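Local coordinates for hypothetical protein PH0107 (Pyrococcus horikoshii, PDB 2YZI) that is of unknown function but, as a CBS domain-containing protein with two such motifs in one chain, may act in regulation by sensing a small ligand such as a nucleotide, at residues A7-Y12 with G116-S121; L41-I44 with V50-F53; R96-A99 with H105-I108. All coordinates share one frame; numbering follows the deposited sequence.

Interaction 2 belongs to the first CBS motif, interaction 3 to the second, and interaction 1 ties the N-terminal loop 7-12 onto that second motif. Interactions 1 and 3 reach the same sheet from neighbouring strands, and backbone bonds between 105-108 and 116-119 join them. Interaction 1 gathers I9 and Y12 on F118, interaction 3 sets M98 and K97 on I106, and F118 CD2 touches M98 SE between them; both touch the second subunit. Interaction 2, about 16 Å from interaction 3 between centres, is instead a hairpin held by backbone hydrogen bonds, untouched by the other subunit. L107 bridges the motifs, resting on V42 and F53. Interaction 1 is buried; 2 and 3 are partly buried.

Interaction 1: A7-Y12 with G116-S121; sequences APIKVY and GIFTLS
In the second CBS motif, the N-terminal loop 7-12 docks on the edge strand 113-119 through the phenyl ring of F118, which I9 and Y12 meet. The methyl CD1 of I9 stands over one face of the F118 ring, 3.9 Å from the centroid and 11° off the normal, a CH-pi contact nearly centred on the ring. I9 reaches it because CG1 lies anti to the backbone N (chi1 -160°), which extends the branch toward the strand. Y12 meets the ring at its rim instead: its carbonyl O lies in the ring plane 3.7 Å from F118 CD1, and Y12 CB sits 3.8 Å from F118 CE1. The Y12 ring then leads away, its OH bonded to D4 N. The loop is turned here by a backbone bond from Y12 N to I9 O (3.0 Å), and I9 also touches L91 and V94 of helix 91-101 and I108 of strand 105-110, so it packs against both helix and sheet. Just past F118 the strand becomes helix 120-127. There T119 is the N-cap, its OG1 accepting a weak 3.2 Å bond from S121 N, while T119 N donates to D122 OD2; threonine and aspartate with this spacing line the nucleotide site in many ligand-binding CBS relatives.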
loop_
_atom_site.group_PDB
_atom_site.type_symbol
_atom_site.label_atom_id
_atom_site.label_comp_id
_atom_site.label_asym_id
_atom_site.label_seq_id
_atom_site.Cartn_x
_atom_site.Cartn_y
_atom_site.Cartn_z
ATOM N N ALA B 7 3.530 3.350 -23.059
ATOM C CA ALA B 7 2.318 4.172 -23.044
ATOM C C ALA B 7 2.283 5.237 -21.948
ATOM O O ALA B 7 2.823 5.044 -20.866
ATOM C CB ALA B 7 1.097 3.273 -22.926
ATOM N N PRO B 8 1.621 6.371 -22.216
ATOM C CA PRO B 8 1.505 7.479 -21.259
ATOM C C PRO B 8 0.762 7.048 -20.007
ATOM O O PRO B 8 -0.213 6.291 -20.091
ATOM C CB PRO B 8 0.729 8.525 -22.044
ATOM C CG PRO B 8 -0.177 7.682 -22.868
ATOM C CD PRO B 8 0.764 6.615 -23.387
ATOM N N ILE B 9 1.207 7.544 -18.853
ATOM C CA ILE B 9 0.593 7.180 -17.581
ATOM C C ILE B 9 -0.888 7.523 -17.534
ATOM O O ILE B 9 -1.639 6.950 -16.753
ATOM C CB ILE B 9 1.296 7.873 -16.374
ATOM C CG1 ILE B 9 0.966 7.114 -15.084
ATOM C CG2 ILE B 9 0.826 9.323 -16.224
ATOM C CD1 ILE B 9 1.506 5.706 -15.055
ATOM N N LYS B 10 -1.316 8.446 -18.379
ATOM C CA LYS B 10 -2.713 8.829 -18.362
ATOM C C LYS B 10 -3.684 7.698 -18.651
ATOM O O LYS B 10 -4.869 7.820 -18.353
ATOM C CB LYS B 10 -2.968 10.001 -19.321
ATOM C CG LYS B 10 -2.585 9.782 -20.773
ATOM C CD LYS B 10 -2.798 11.090 -21.540
ATOM C CE LYS B 10 -2.525 10.952 -23.017
ATOM N NZ LYS B 10 -2.727 12.262 -23.707
ATOM N N VAL B 11 -3.198 6.591 -19.206
ATOM C CA VAL B 11 -4.099 5.484 -19.504
ATOM C C VAL B 11 -4.281 4.526 -18.324
ATOM O O VAL B 11 -5.252 3.770 -18.270
ATOM C CB VAL B 11 -3.633 4.676 -20.746
ATOM C CG1 VAL B 11 -3.111 5.621 -21.803
ATOM C CG2 VAL B 11 -2.595 3.646 -20.364
ATOM N N TYR B 12 -3.357 4.567 -17.373
ATOM C CA TYR B 12 -3.443 3.687 -16.215
ATOM C C TYR B 12 -3.843 4.430 -14.938
ATOM O O TYR B 12 -4.145 3.807 -13.921
ATOM C CB TYR B 12 -2.104 2.990 -15.996
ATOM C CG TYR B 12 -1.549 2.323 -17.228
ATOM C CD1 TYR B 12 -2.156 1.191 -17.767
ATOM C CD2 TYR B 12 -0.406 2.818 -17.853
ATOM C CE1 TYR B 12 -1.632 0.565 -18.901
ATOM C CE2 TYR B 12 0.128 2.204 -18.987
ATOM C CZ TYR B 12 -0.492 1.078 -19.501
ATOM O OH TYR B 12 0.035 0.462 -20.610
ATOM N N GLY B 116 -5.198 13.512 -11.569
ATOM C CA GLY B 116 -5.440 12.143 -11.184
ATOM C C GLY B 116 -4.323 11.653 -10.296
ATOM O O GLY B 116 -3.512 12.443 -9.815
ATOM N N ILE B 117 -4.287 10.342 -10.092
ATOM C CA ILE B 117 -3.276 9.717 -9.264
ATOM C C ILE B 117 -3.041 8.296 -9.751
ATOM O O ILE B 117 -3.965 7.644 -10.238
ATOM C CB ILE B 117 -3.733 9.675 -7.795
ATOM C CG1 ILE B 117 -2.591 9.183 -6.904
ATOM C CG2 ILE B 117 -4.964 8.782 -7.661
ATOM C CD1 ILE B 117 -2.941 9.168 -5.438
ATOM N N PHE B 118 -1.802 7.826 -9.644
ATOM C CA PHE B 118 -1.476 6.465 -10.035
ATOM C C PHE B 118 -0.975 5.753 -8.785
ATOM O O PHE B 118 -0.071 6.239 -8.107
ATOM C CB PHE B 118 -0.400 6.437 -11.118
ATOM C CG PHE B 118 0.016 5.040 -11.517
ATOM C CD1 PHE B 118 -0.873 4.193 -12.171
ATOM C CD2 PHE B 118 1.288 4.570 -11.216
ATOM C CE1 PHE B 118 -0.506 2.884 -12.522
ATOM C CE2 PHE B 118 1.672 3.256 -11.565
ATOM C CZ PHE B 118 0.768 2.415 -12.219
ATOM N N THR B 119 -1.568 4.605 -8.482
ATOM C CA THR B 119 -1.200 3.852 -7.285
ATOM C C THR B 119 -0.734 2.442 -7.617
ATOM O O THR B 119 -0.791 2.022 -8.768
ATOM C CB THR B 119 -2.405 3.752 -6.308
ATOM O OG1 THR B 119 -3.397 2.862 -6.844
ATOM C CG2 THR B 119 -3.030 5.118 -6.109
ATOM N N LEU B 120 -0.266 1.714 -6.609
ATOM C CA LEU B 120 0.186 0.348 -6.838
ATOM C C LEU B 120 -1.018 -0.510 -7.182
ATOM O O LEU B 120 -0.896 -1.499 -7.903
ATOM C CB LEU B 120 0.915 -0.213 -5.615
ATOM C CG LEU B 120 2.284 0.422 -5.338
ATOM C CD1 LEU B 120 3.093 -0.500 -4.447
ATOM C CD2 LEU B 120 3.030 0.662 -6.643
ATOM N N SER B 121 -2.186 -0.122 -6.673
ATOM C CA SER B 121 -3.414 -0.855 -6.977
ATOM C C SER B 121 -3.701 -0.707 -8.467
ATOM O O SER B 121 -4.153 -1.654 -9.114
ATOM C CB SER B 121 -4.596 -0.316 -6.170
ATOM O OG SER B 121 -4.483 -0.674 -4.804
#

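Interaction 2: L41-I44 with V50-F53; sequences LVVI and VVGF
V43 O of strand 40-44 is shared by V51 N and G52 N of strand 50-55, the signature of a classic beta bulge in this antiparallel hairpin of the first CBS motif. The bond from V51 N to V43 O is short and straight, 2.7 Å with 171° at the hydrogen, and it approaches almost head-on to the carbonyl. Beside it the methyl V51 CG2 presses on V43 O at 3.0 Å, a close approach. G52 N to V43 O is longer, 3.3 Å, and more bent. In return V43 N donates to G52 O over 2.9 Å, arriving from above that carbonyl's plane. V43 thus pairs with two residues where a regular strand offers one, and the backbone of V51, with psi near -12°, makes the kink that shifts the register by one toward I44 and V50. V43 points to the face opposite V42, I44, V50 and F53; its CG1 meets CG2 of the bulge residue V51 at 3.7 Å. On the other face V42 CB lies 4.3 Å from V50 CG1. Strand 19-20 bonds to the far edge of 41-44 through V20, helix 26-35 covers L41 with A29 and M33, and L107 of the second CBS motif packs on V42 and F53. T79 OG1 hydrogen-bonds to F53 O. With CG anti to the backbone N (chi1 177°), the F53 ring is placed beside V42, whose CG1 touches its edge in the ring plane, 3.7 Å from F53 CD1.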
loop_
_atom_site.group_PDB
_atom_site.type_symbol
_atom_site.label_atom_id
_atom_site.label_comp_id
_atom_site.label_asym_id
_atom_site.label_seq_id
_atom_site.Cartn_x
_atom_site.Cartn_y
_atom_site.Cartn_z
ATOM N N LEU B 41 -4.440 10.727 0.672
ATOM C CA LEU B 41 -5.390 11.819 0.588
ATOM C C LEU B 41 -4.640 13.124 0.363
ATOM O O LEU B 41 -3.533 13.305 0.869
ATOM C CB LEU B 41 -6.184 11.930 1.895
ATOM C CG LEU B 41 -7.164 10.824 2.306
ATOM C CD1 LEU B 41 -7.661 11.099 3.713
ATOM C CD2 LEU B 41 -8.341 10.775 1.332
ATOM N N VAL B 42 -5.239 14.017 -0.419
ATOM C CA VAL B 42 -4.673 15.338 -0.635
ATOM C C VAL B 42 -5.483 16.206 0.313
ATOM O O VAL B 42 -6.597 15.845 0.684
ATOM C CB VAL B 42 -4.893 15.850 -2.071
ATOM C CG1 VAL B 42 -4.014 15.081 -3.044
ATOM C CG2 VAL B 42 -6.368 15.714 -2.451
ATOM N N VAL B 43 -4.927 17.338 0.712
ATOM C CA VAL B 43 -5.611 18.260 1.609
ATOM C C VAL B 43 -5.871 19.550 0.843
ATOM O O VAL B 43 -4.955 20.115 0.246
ATOM C CB VAL B 43 -4.751 18.567 2.841
ATOM C CG1 VAL B 43 -5.533 19.456 3.821
ATOM C CG2 VAL B 43 -4.317 17.259 3.497
ATOM N N ILE B 44 -7.117 20.015 0.866
ATOM C CA ILE B 44 -7.501 21.219 0.133
ATOM C C ILE B 44 -7.929 22.369 1.040
ATOM O O ILE B 44 -8.677 22.161 1.992
ATOM C CB ILE B 44 -8.651 20.888 -0.843
ATOM C CG1 ILE B 44 -8.151 19.935 -1.926
ATOM C CG2 ILE B 44 -9.197 22.139 -1.473
ATOM C CD1 ILE B 44 -7.841 18.552 -1.420
ATOM N N VAL B 50 -4.821 22.478 -3.479
ATOM C CA VAL B 50 -4.085 21.498 -2.705
ATOM C C VAL B 50 -3.028 22.179 -1.851
ATOM O O VAL B 50 -2.171 22.913 -2.356
ATOM C CB VAL B 50 -3.391 20.456 -3.591
ATOM C CG1 VAL B 50 -2.656 19.450 -2.706
ATOM C CG2 VAL B 50 -4.411 19.753 -4.474
ATOM N N VAL B 51 -3.110 21.933 -0.552
ATOM C CA VAL B 51 -2.180 22.499 0.402
ATOM C C VAL B 51 -1.349 21.403 1.032
ATOM O O VAL B 51 -0.362 21.677 1.698
ATOM C CB VAL B 51 -2.923 23.249 1.513
ATOM C CG1 VAL B 51 -3.523 24.545 0.961
ATOM C CG2 VAL B 51 -4.024 22.362 2.075
ATOM N N GLY B 52 -1.747 20.156 0.819
ATOM C CA GLY B 52 -1.002 19.061 1.403
ATOM C C GLY B 52 -1.304 17.696 0.825
ATOM O O GLY B 52 -2.126 17.554 -0.072
ATOM N N PHE B 53 -0.641 16.686 1.375
ATOM C CA PHE B 53 -0.789 15.312 0.921
ATOM C C PHE B 53 -0.246 14.394 2.010
ATOM O O PHE B 53 0.717 14.753 2.708
ATOM C CB PHE B 53 0.038 15.115 -0.352
ATOM C CG PHE B 53 0.018 13.715 -0.888
ATOM C CD1 PHE B 53 -1.017 13.286 -1.718
ATOM C CD2 PHE B 53 1.055 12.826 -0.588
ATOM C CE1 PHE B 53 -1.016 11.999 -2.243
ATOM C CE2 PHE B 53 1.064 11.540 -1.111
ATOM C CZ PHE B 53 0.025 11.125 -1.940
#

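Interaction 3: R96-A99 with H105-I108; sequences RKMA and HILI
K97 NZ is hydrogen-bonded to T84 O on strand 84-86, and along the way K97 CD passes 4.2 Å from I106 CD1. The aliphatic part of K97 touches the end of the isoleucine while its charged end reaches past to the neighbouring strand's backbone. Next to it, M98, present as selenomethionine, makes the larger part of the contact from helix 91-101. Its CG lies 4.1 Å from I106 CG2, and its SE is at the same distance from that methyl. A bend at chi3 (84°) then swings M98 CE off the isoleucine, up to 3.8 Å from H105 N. I106 offers two branches to the helix: CG1, anti to the backbone N, carries CD1 out to K97, whereas CG2 faces M98. This is the helix-on-sheet packing inside the beta-alpha-beta unit of the second CBS motif, in which strand 84-86, helix 91-101 and strand 105-110 follow one another. Strand 113-119 continues the sheet, with F118 N probably hydrogen-bonded to I106 O, while M98 packs on the F118 ring and on L124 of the second subunit. The CB of H105 points away from the helix, and its side chain touches S40 and T55 of the first motif. Helix and strand meet here mostly through carbon and selenium, with the M98 methyl CE also against the backbone N of H105; this is consistent with spacing set by packing, since no hydrogen bond joins the two segments.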
loop_
_atom_site.group_PDB
_atom_site.type_symbol
_atom_site.label_atom_id
_atom_site.label_comp_id
_atom_site.label_asym_id
_atom_site.label_seq_id
_atom_site.Cartn_x
_atom_site.Cartn_y
_atom_site.Cartn_z
ATOM N N ARG B 96 9.721 3.917 -12.365
ATOM C CA ARG B 96 11.073 4.175 -11.912
ATOM C C ARG B 96 11.084 5.335 -10.904
ATOM O O ARG B 96 11.773 5.290 -9.881
ATOM C CB ARG B 96 11.966 4.504 -13.104
ATOM C CG ARG B 96 13.338 5.023 -12.703
ATOM C CD ARG B 96 14.237 5.252 -13.901
ATOM N NE ARG B 96 15.589 5.594 -13.482
ATOM C CZ ARG B 96 16.618 5.731 -14.311
ATOM N NH1 ARG B 96 16.454 5.556 -15.613
ATOM N NH2 ARG B 96 17.813 6.036 -13.833
ATOM N N LYS B 97 10.313 6.373 -11.185
ATOM C CA LYS B 97 10.272 7.505 -10.281
ATOM C C LYS B 97 9.688 7.114 -8.918
ATOM O O LYS B 97 10.157 7.574 -7.883
ATOM C CB LYS B 97 9.459 8.648 -10.898
ATOM C CG LYS B 97 9.574 9.938 -10.123
ATOM C CD LYS B 97 8.993 11.103 -10.883
ATOM C CE LYS B 97 9.295 12.403 -10.158
ATOM N NZ LYS B 97 8.771 13.551 -10.925
HETATM N N MSE B 98 8.661 6.274 -8.918
HETATM C CA MSE B 98 8.039 5.849 -7.666
HETATM C C MSE B 98 8.996 4.982 -6.867
HETATM O O MSE B 98 8.957 4.975 -5.636
HETATM C CB MSE B 98 6.765 5.043 -7.929
HETATM C CG MSE B 98 5.621 5.816 -8.531
HETATM SE SE MSE B 98 4.261 4.568 -9.096
HETATM C CE MSE B 98 3.335 4.328 -7.385
ATOM N N ALA B 99 9.841 4.239 -7.579
ATOM C CA ALA B 99 10.806 3.358 -6.933
ATOM C C ALA B 99 11.905 4.189 -6.291
ATOM O O ALA B 99 12.256 3.981 -5.133
ATOM C CB ALA B 99 11.401 2.386 -7.951
ATOM N N HIS B 105 2.007 5.896 -4.151
ATOM C CA HIS B 105 1.023 6.726 -4.837
ATOM C C HIS B 105 1.749 7.922 -5.432
ATOM O O HIS B 105 2.630 8.490 -4.796
ATOM C CB HIS B 105 -0.043 7.242 -3.856
ATOM C CG HIS B 105 -0.214 6.395 -2.632
ATOM N ND1 HIS B 105 0.785 6.229 -1.695
ATOM C CD2 HIS B 105 -1.265 5.665 -2.191
ATOM C CE1 HIS B 105 0.355 5.433 -0.733
ATOM N NE2 HIS B 105 -0.885 5.077 -1.010
ATOM N N ILE B 106 1.382 8.305 -6.648
ATOM C CA ILE B 106 2.000 9.461 -7.290
ATOM C C ILE B 106 0.932 10.291 -8.000
ATOM O O ILE B 106 0.177 9.781 -8.827
ATOM C CB ILE B 106 3.106 9.029 -8.293
ATOM C CG1 ILE B 106 3.872 10.259 -8.775
ATOM C CG2 ILE B 106 2.499 8.261 -9.463
ATOM C CD1 ILE B 106 5.149 9.948 -9.537
ATOM N N LEU B 107 0.857 11.575 -7.652
ATOM C CA LEU B 107 -0.131 12.469 -8.253
ATOM C C LEU B 107 0.188 12.736 -9.721
ATOM O O LEU B 107 1.352 12.861 -10.099
ATOM C CB LEU B 107 -0.200 13.791 -7.474
ATOM C CG LEU B 107 -0.808 13.695 -6.068
ATOM C CD1 LEU B 107 -0.675 15.002 -5.319
ATOM C CD2 LEU B 107 -2.264 13.313 -6.193
ATOM N N ILE B 108 -0.847 12.803 -10.552
ATOM C CA ILE B 108 -0.650 13.058 -11.966
ATOM C C ILE B 108 -0.960 14.516 -12.272
ATOM O O ILE B 108 -1.950 15.083 -11.810
ATOM C CB ILE B 108 -1.525 12.141 -12.839
ATOM C CG1 ILE B 108 -1.304 10.667 -12.443
ATOM C CG2 ILE B 108 -1.176 12.345 -14.308
ATOM C CD1 ILE B 108 0.141 10.184 -12.545
#